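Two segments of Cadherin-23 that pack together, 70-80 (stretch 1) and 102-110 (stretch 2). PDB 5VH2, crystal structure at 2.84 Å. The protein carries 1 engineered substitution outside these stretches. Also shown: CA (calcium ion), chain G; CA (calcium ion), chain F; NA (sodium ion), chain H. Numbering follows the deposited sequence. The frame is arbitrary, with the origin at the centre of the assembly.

Stretch 1, residues 70-80: YLDYETKTSYL
Stretch 2, residues 102-110: TLLNELDEA

Two chemistries hold these segments of Cadherin-23 together: a single antiparallel bridge, Ser78 with Thr102, beside a buried leucine, Leu103, and, beyond it, a cluster of acidic side chains gathered on two calcium ions. Residues 70-77 run as loop or turn before the strand at 78-80, while stretch 2 leaves its strand after Leu104 and continues as loop or turn. Together they bury 563 Å².

Tyr70 does not reach the partner. Leu71, extended at phi/psi -106/162 with chi1 m and chi2 t, directs its CA-to-CB bond toward stretch 2, where its CB lies 4.0 Å from Leu103 CD1.

Asp72 (-152/112, chi1 t) starts away from the partner, yet its carboxylate returns to the shared metal site. Its OD1 binds the chain G calcium at 2.5 Å and accepts a hydrogen bond from Glu74 N at 3.2 Å; its OD2 takes one from Thr75 OG1 at 2.7 Å. The backbone turns here, with Thr75 N and Lys76 N both donating to Asp72 O, at 3.1 and 2.8 Å. The same residue thus accepts the turn's hydrogen bonds and supplies a calcium ligand.

Tyr73 (-55/-43, chi1 t, chi2 85°) directs its CA-to-CB bond toward stretch 2, with its CA 5.5 Å from Asn105 CA. Asn105 CB sits 3.4 Å from the centroid of the Tyr73 ring and 6° off its normal, a CH-pi contact over one face. Leu103 O meets the ring edge, 3.5 Å from Tyr73 CE1, and Leu103 CB lies 4.1 Å from Tyr73 CD1.

Glu74 (-73/-13; chi1 m, chi2 p, chi3 -148°) bridges both calcium ions. Its OE2 is 2.0 Å from the chain G ion and 2.8 Å from the chain F ion, which its OE1 also binds at 2.6 Å. From stretch 2, Asp108 (-133/18, chi1 p) likewise spans both: OD1 and OD2 each lie 2.6 Å from the chain G ion, and OD1 is 2.5 Å from the chain F ion. Glu109 OE1 (-132/167, chi1 m, chi2 m) completes the local chain G set at 2.3 Å, while Asn105 OD1 (-61/125, chi1 t) at 2.2 Å and Glu106 O at 2.3 Å bind the chain F ion. Glu74 OE1 and Asn105 OD1 approach to 2.9 Å without a hydrogen bond; both bind the chain F ion.

Thr75 makes no cross-contact. Lys76 (-157/122, chi1 t) contributes backbone, its O 3.4 Å from Leu103 CD1. Thr77 (-84/-24, chi1 p) points its CA-to-CB bond away but offers its O to Leu103 N, a 2.9 Å hydrogen bond at 152°. Ser78 (-158/158) and Thr102, both chi1 p, form the next pair, antiparallel and non-hydrogen-bonded, with CA atoms 4.2 Å apart and side chains on the same sheet face; Ser78 CB lies 3.9 Å from Thr102 CG2. Tyr79 (-132/140, chi1 m, chi2 85°) starts sideways, and Tyr79 CE1, at its ring edge, lies 4.4 Å from Leu103 CD1. Leu103 (-103/149, chi1 m, chi2 t) thus packs against Leu71, Tyr73 and Tyr79.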

# COMPACT_ATOMS: atom_id res chain seq x y z
N TYR A 70 -7.11 0.74 10.72
CA TYR A 70 -6.65 0.30 9.43
C TYR A 70 -5.17 -0.06 9.50
O TYR A 70 -4.43 0.43 10.39
CB TYR A 70 -6.94 1.37 8.41
CG TYR A 70 -8.41 1.62 8.30
CD1 TYR A 70 -9.24 0.63 7.83
CD2 TYR A 70 -9.00 2.84 8.70
CE1 TYR A 70 -10.62 0.84 7.66
CE2 TYR A 70 -10.37 3.04 8.61
CZ TYR A 70 -11.17 2.03 8.08
OH TYR A 70 -12.54 2.17 7.97
N LEU A 71 -4.78 -0.98 8.62
CA LEU A 71 -3.40 -1.40 8.53
C LEU A 71 -2.78 -0.80 7.28
O LEU A 71 -3.50 -0.28 6.44
CB LEU A 71 -3.27 -2.93 8.53
CG LEU A 71 -3.88 -3.62 9.74
CD1 LEU A 71 -4.08 -5.10 9.42
CD2 LEU A 71 -2.97 -3.43 10.94
N ASP A 72 -1.45 -0.80 7.26
CA ASP A 72 -0.71 -0.29 6.13
C ASP A 72 0.67 -0.96 6.01
O ASP A 72 1.58 -0.75 6.85
CB ASP A 72 -0.60 1.23 6.27
CG ASP A 72 -0.05 1.89 5.02
OD1 ASP A 72 0.08 1.23 3.95
OD2 ASP A 72 0.24 3.11 5.14
N TYR A 73 0.83 -1.76 4.95
CA TYR A 73 2.12 -2.37 4.62
C TYR A 73 3.22 -1.32 4.50
O TYR A 73 4.33 -1.48 5.03
CB TYR A 73 2.02 -3.13 3.32
CG TYR A 73 3.25 -3.91 2.97
CD1 TYR A 73 3.46 -5.19 3.48
CD2 TYR A 73 4.21 -3.40 2.12
CE1 TYR A 73 4.58 -5.93 3.17
CE2 TYR A 73 5.36 -4.13 1.80
CZ TYR A 73 5.54 -5.40 2.34
OH TYR A 73 6.64 -6.16 2.06
N GLU A 74 2.88 -0.23 3.84
CA GLU A 74 3.82 0.86 3.57
C GLU A 74 4.17 1.70 4.79
O GLU A 74 5.11 2.46 4.72
CB GLU A 74 3.27 1.77 2.47
CG GLU A 74 3.38 1.23 1.02
CD GLU A 74 2.42 0.09 0.69
OE1 GLU A 74 2.81 -0.77 -0.13
OE2 GLU A 74 1.29 0.03 1.23
N THR A 75 3.45 1.57 5.90
CA THR A 75 3.85 2.21 7.18
C THR A 75 4.46 1.22 8.17
O THR A 75 5.35 1.60 8.92
CB THR A 75 2.66 2.89 7.88
OG1 THR A 75 2.09 3.86 7.01
CG2 THR A 75 3.11 3.56 9.21
N LYS A 76 3.96 -0.01 8.21
CA LYS A 76 4.58 -1.04 9.07
C LYS A 76 4.24 -2.44 8.55
O LYS A 76 3.09 -2.81 8.41
CB LYS A 76 4.10 -0.86 10.52
CG LYS A 76 4.91 -1.60 11.57
CD LYS A 76 4.51 -1.12 12.95
CE LYS A 76 4.61 -2.21 14.02
NZ LYS A 76 6.02 -2.54 14.45
N THR A 77 5.28 -3.20 8.27
CA THR A 77 5.17 -4.49 7.59
C THR A 77 4.85 -5.64 8.54
O THR A 77 4.31 -6.66 8.11
CB THR A 77 6.49 -4.83 6.89
OG1 THR A 77 7.59 -4.61 7.79
CG2 THR A 77 6.66 -3.93 5.66
N SER A 78 5.20 -5.50 9.82
CA SER A 78 4.94 -6.56 10.80
C SER A 78 4.89 -6.05 12.26
O SER A 78 5.44 -4.99 12.58
CB SER A 78 5.98 -7.68 10.68
OG SER A 78 7.23 -7.28 11.23
N TYR A 79 4.24 -6.83 13.13
CA TYR A 79 3.92 -6.49 14.52
C TYR A 79 4.32 -7.67 15.41
O TYR A 79 4.11 -8.84 15.02
CB TYR A 79 2.41 -6.25 14.67
CG TYR A 79 1.92 -5.05 13.92
CD1 TYR A 79 1.56 -5.13 12.57
CD2 TYR A 79 1.82 -3.82 14.56
CE1 TYR A 79 1.13 -4.01 11.88
CE2 TYR A 79 1.42 -2.67 13.85
CZ TYR A 79 1.10 -2.78 12.53
OH TYR A 79 0.68 -1.66 11.86
N LEU A 80 4.89 -7.39 16.59
CA LEU A 80 5.16 -8.44 17.57
C LEU A 80 4.57 -8.06 18.93
O LEU A 80 5.14 -7.23 19.67
CB LEU A 80 6.67 -8.72 17.68
CG LEU A 80 7.10 -9.81 18.70
CD1 LEU A 80 6.76 -11.22 18.21
CD2 LEU A 80 8.58 -9.71 19.07
N THR A 102 2.61 -10.62 10.28
CA THR A 102 3.19 -9.98 9.09
C THR A 102 2.08 -9.69 8.08
O THR A 102 1.08 -10.42 8.02
CB THR A 102 4.26 -10.83 8.41
OG1 THR A 102 3.66 -11.97 7.82
CG2 THR A 102 5.31 -11.30 9.37
N LEU A 103 2.25 -8.60 7.34
CA LEU A 103 1.22 -8.09 6.45
C LEU A 103 1.51 -8.43 4.99
O LEU A 103 2.68 -8.49 4.57
CB LEU A 103 1.12 -6.57 6.57
CG LEU A 103 0.65 -5.96 7.88
CD1 LEU A 103 0.28 -4.51 7.64
CD2 LEU A 103 -0.57 -6.70 8.39
N LEU A 104 0.45 -8.61 4.22
CA LEU A 104 0.55 -8.90 2.80
C LEU A 104 0.40 -7.57 2.07
O LEU A 104 -0.62 -6.91 2.18
CB LEU A 104 -0.54 -9.90 2.40
CG LEU A 104 -0.91 -10.09 0.92
CD1 LEU A 104 0.29 -10.56 0.14
CD2 LEU A 104 -2.02 -11.12 0.82
N ASN A 105 1.43 -7.14 1.36
CA ASN A 105 1.33 -5.97 0.50
C ASN A 105 0.28 -6.21 -0.58
O ASN A 105 0.30 -7.21 -1.27
CB ASN A 105 2.68 -5.68 -0.14
CG ASN A 105 2.69 -4.36 -0.91
OD1 ASN A 105 1.84 -3.46 -0.68
ND2 ASN A 105 3.65 -4.22 -1.82
N GLU A 106 -0.67 -5.30 -0.66
CA GLU A 106 -1.66 -5.32 -1.71
C GLU A 106 -1.61 -4.00 -2.44
O GLU A 106 -1.05 -3.02 -1.93
CB GLU A 106 -3.05 -5.47 -1.12
CG GLU A 106 -3.26 -6.65 -0.20
CD GLU A 106 -4.74 -6.85 0.08
OE1 GLU A 106 -5.44 -7.38 -0.81
OE2 GLU A 106 -5.21 -6.42 1.17
N LEU A 107 -2.20 -3.97 -3.62
CA LEU A 107 -2.20 -2.79 -4.46
C LEU A 107 -3.24 -1.78 -3.97
O LEU A 107 -4.39 -1.78 -4.41
CB LEU A 107 -2.48 -3.20 -5.89
CG LEU A 107 -2.15 -2.17 -6.97
CD1 LEU A 107 -0.64 -2.03 -7.24
CD2 LEU A 107 -2.87 -2.59 -8.24
N ASP A 108 -2.81 -0.91 -3.07
CA ASP A 108 -3.66 0.11 -2.45
C ASP A 108 -3.04 1.53 -2.43
O ASP A 108 -3.47 2.39 -1.68
CB ASP A 108 -3.99 -0.31 -1.02
CG ASP A 108 -2.77 -0.33 -0.10
OD1 ASP A 108 -1.62 -0.46 -0.58
OD2 ASP A 108 -2.95 -0.24 1.12
N GLU A 109 -2.02 1.76 -3.24
CA GLU A 109 -1.29 3.03 -3.19
C GLU A 109 -1.13 3.60 -4.58
O GLU A 109 -1.32 2.90 -5.56
CB GLU A 109 0.10 2.88 -2.55
CG GLU A 109 0.11 2.34 -1.14
CD GLU A 109 -0.46 3.30 -0.13
OE1 GLU A 109 -0.59 2.90 1.03
OE2 GLU A 109 -0.78 4.44 -0.50
N ALA A 110 -0.71 4.88 -4.64
CA ALA A 110 -0.62 5.63 -5.89
C ALA A 110 0.71 5.34 -6.59
O ALA A 110 1.22 4.21 -6.53
CB ALA A 110 -0.82 7.12 -5.61
CA CA G . -0.56 0.63 1.58
CA CA F . 0.43 -1.83 -0.62
NA NA H . 0.57 2.06 -6.69